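Local coordinates for DUF1818 domain-containing protein (Prochlorococcus marinus, PDB 2IT9) that is of unknown function but belongs to a family to which DNA binding is tentatively assigned, at residues Met2-Gly7 / Arg11-Ser16. Numbering follows the deposited sequence.
Sequences MIKKEG and RIIFDS
I3 and F14 form one of the hydrogen-bonded pairs of an antiparallel beta hairpin, whose first strand, 2-7, edges a four-stranded sheet and whose second, 10-15, pairs in turn with strand 23-26. The pair is closed by two backbone bonds, F14 N to I3 O at 2.8 Å and I3 N to F14 O at 2.9 Å, and K5 with I12 repeats the scheme. F14, I3, K5 and I12 share one face, where helix 110-120 packs on K5 and I12. On the other face R11 lies alongside E6, pointing the same way, its CD 4.0 Å from E6 OE2 and the guanidinium and carboxylate planes 21° apart. Extended from CG to NE, R11 carries NH2 to a salt bridge with OE1 of E103 of the second subunit. I13 lies between two neighbours: CG1 runs beside the stem of K4, 3.8 Å from its CG, while CG2, anti to the backbone N, meets CG of M2, a selenomethionine, at 3.6 Å. An alanine here would lack both branches, and the K4 stem and M2 CG would probably lose these apolar contacts and be freer to turn. K4 NZ makes a weak salt bridge to E6 OE1 at 3.2 Å. One water accepts from K4 NZ at 2.6 Å and, weakly, from R11 NH1.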
loop_
_atom_site.group_PDB
_atom_site.type_symbol
_atom_site.label_atom_id
_atom_site.label_comp_id
_atom_site.label_asym_id
_atom_site.label_seq_id
_atom_site.Cartn_x
_atom_site.Cartn_y
_atom_site.Cartn_z
HETATM N N MSE A 2 -21.567 2.937 -5.339
HETATM C CA MSE A 2 -20.196 2.448 -5.538
HETATM C C MSE A 2 -19.955 2.110 -6.989
HETATM O O MSE A 2 -20.811 1.483 -7.620
HETATM C CB MSE A 2 -19.916 1.134 -4.758
HETATM C CG MSE A 2 -18.500 0.522 -5.001
HETATM SE SE MSE A 2 -18.160 -1.367 -4.527
HETATM C CE MSE A 2 -19.179 -2.317 -5.911
ATOM N N ILE A 3 -18.788 2.482 -7.481
ATOM C CA ILE A 3 -18.301 2.086 -8.811
ATOM C C ILE A 3 -16.960 1.419 -8.549
ATOM O O ILE A 3 -16.037 2.036 -8.046
ATOM C CB ILE A 3 -18.140 3.276 -9.789
ATOM C CG1 ILE A 3 -19.467 3.961 -10.006
ATOM C CG2 ILE A 3 -17.530 2.761 -11.098
ATOM C CD1 ILE A 3 -19.402 5.255 -10.770
ATOM N N LYS A 4 -16.835 0.140 -8.898
ATOM C CA LYS A 4 -15.582 -0.560 -8.719
ATOM C C LYS A 4 -15.144 -1.231 -10.022
ATOM O O LYS A 4 -15.994 -1.723 -10.782
ATOM C CB LYS A 4 -15.740 -1.632 -7.671
ATOM C CG LYS A 4 -14.554 -2.523 -7.515
ATOM C CD LYS A 4 -14.791 -3.511 -6.384
ATOM C CE LYS A 4 -13.600 -4.421 -6.250
ATOM N NZ LYS A 4 -13.884 -5.451 -5.230
ATOM N N LYS A 5 -13.844 -1.245 -10.214
ATOM C CA LYS A 5 -13.220 -1.909 -11.322
ATOM C C LYS A 5 -12.049 -2.673 -10.731
ATOM O O LYS A 5 -11.319 -2.124 -9.943
ATOM C CB LYS A 5 -12.715 -0.899 -12.347
ATOM C CG LYS A 5 -13.883 -0.154 -13.067
ATOM C CD LYS A 5 -13.380 0.675 -14.220
ATOM C CE LYS A 5 -14.478 1.483 -14.826
ATOM N NZ LYS A 5 -15.599 0.623 -15.277
ATOM N N GLU A 6 -11.845 -3.906 -11.187
ATOM C CA GLU A 6 -10.843 -4.763 -10.602
ATOM C C GLU A 6 -10.340 -5.800 -11.589
ATOM O O GLU A 6 -11.026 -6.180 -12.512
ATOM C CB GLU A 6 -11.559 -5.471 -9.432
ATOM C CG GLU A 6 -10.783 -6.480 -8.694
ATOM C CD GLU A 6 -11.485 -6.914 -7.398
ATOM O OE1 GLU A 6 -12.670 -7.343 -7.450
ATOM O OE2 GLU A 6 -10.807 -6.825 -6.342
ATOM N N GLY A 7 -9.125 -6.257 -11.376
ATOM C CA GLY A 7 -8.557 -7.327 -12.148
ATOM C C GLY A 7 -7.359 -7.859 -11.392
ATOM O O GLY A 7 -7.028 -7.359 -10.297
ATOM N N ARG A 11 -7.211 -2.717 -8.262
ATOM C CA ARG A 11 -8.574 -2.263 -8.142
ATOM C C ARG A 11 -8.639 -0.732 -7.957
ATOM O O ARG A 11 -7.677 -0.087 -7.457
ATOM C CB ARG A 11 -9.311 -2.996 -7.015
ATOM C CG ARG A 11 -8.731 -2.684 -5.648
ATOM C CD ARG A 11 -9.418 -3.515 -4.587
ATOM N NE ARG A 11 -8.598 -3.472 -3.368
ATOM C CZ ARG A 11 -9.095 -3.496 -2.134
ATOM N NH1 ARG A 11 -10.416 -3.478 -1.917
ATOM N NH2 ARG A 11 -8.270 -3.490 -1.102
ATOM N N ILE A 12 -9.779 -0.168 -8.334
ATOM C CA ILE A 12 -10.115 1.230 -8.156
ATOM C C ILE A 12 -11.577 1.263 -7.724
ATOM O O ILE A 12 -12.394 0.607 -8.342
ATOM C CB ILE A 12 -9.982 2.031 -9.432
ATOM C CG1 ILE A 12 -8.580 1.873 -10.004
ATOM C CG2 ILE A 12 -10.296 3.478 -9.196
ATOM C CD1 ILE A 12 -8.397 2.736 -11.189
ATOM N N ILE A 13 -11.886 2.006 -6.662
ATOM C CA ILE A 13 -13.230 2.048 -6.152
ATOM C C ILE A 13 -13.639 3.475 -5.829
ATOM O O ILE A 13 -12.865 4.205 -5.220
ATOM C CB ILE A 13 -13.449 1.187 -4.837
ATOM C CG1 ILE A 13 -12.870 -0.219 -4.968
ATOM C CG2 ILE A 13 -15.009 1.217 -4.438
ATOM C CD1 ILE A 13 -12.911 -1.051 -3.746
ATOM N N PHE A 14 -14.813 3.872 -6.295
ATOM C CA PHE A 14 -15.370 5.171 -5.934
ATOM C C PHE A 14 -16.616 4.905 -5.088
ATOM O O PHE A 14 -17.482 4.090 -5.471
ATOM C CB PHE A 14 -15.743 5.998 -7.156
ATOM C CG PHE A 14 -16.469 7.267 -6.814
ATOM C CD1 PHE A 14 -15.802 8.300 -6.154
ATOM C CD2 PHE A 14 -17.807 7.452 -7.151
ATOM C CE1 PHE A 14 -16.465 9.474 -5.828
ATOM C CE2 PHE A 14 -18.462 8.627 -6.831
ATOM C CZ PHE A 14 -17.779 9.641 -6.173
ATOM N N ASP A 15 -16.713 5.593 -3.950
ATOM C CA ASP A 15 -17.829 5.468 -3.024
ATOM C C ASP A 15 -18.434 6.872 -2.848
ATOM O O ASP A 15 -17.867 7.721 -2.158
ATOM C CB ASP A 15 -17.358 4.875 -1.704
ATOM C CG ASP A 15 -18.477 4.722 -0.699
ATOM O OD1 ASP A 15 -19.622 5.156 -0.945
ATOM O OD2 ASP A 15 -18.220 4.128 0.361
ATOM N N SER A 16 -19.578 7.106 -3.486
ATOM C CA SER A 16 -20.222 8.426 -3.453
ATOM C C SER A 16 -20.736 8.806 -2.070
ATOM O O SER A 16 -21.047 9.952 -1.852
ATOM C CB SER A 16 -21.356 8.514 -4.478
ATOM O OG SER A 16 -22.479 7.756 -4.067
HETATM O O HOH W 1 -13.071 -4.581 -2.907
#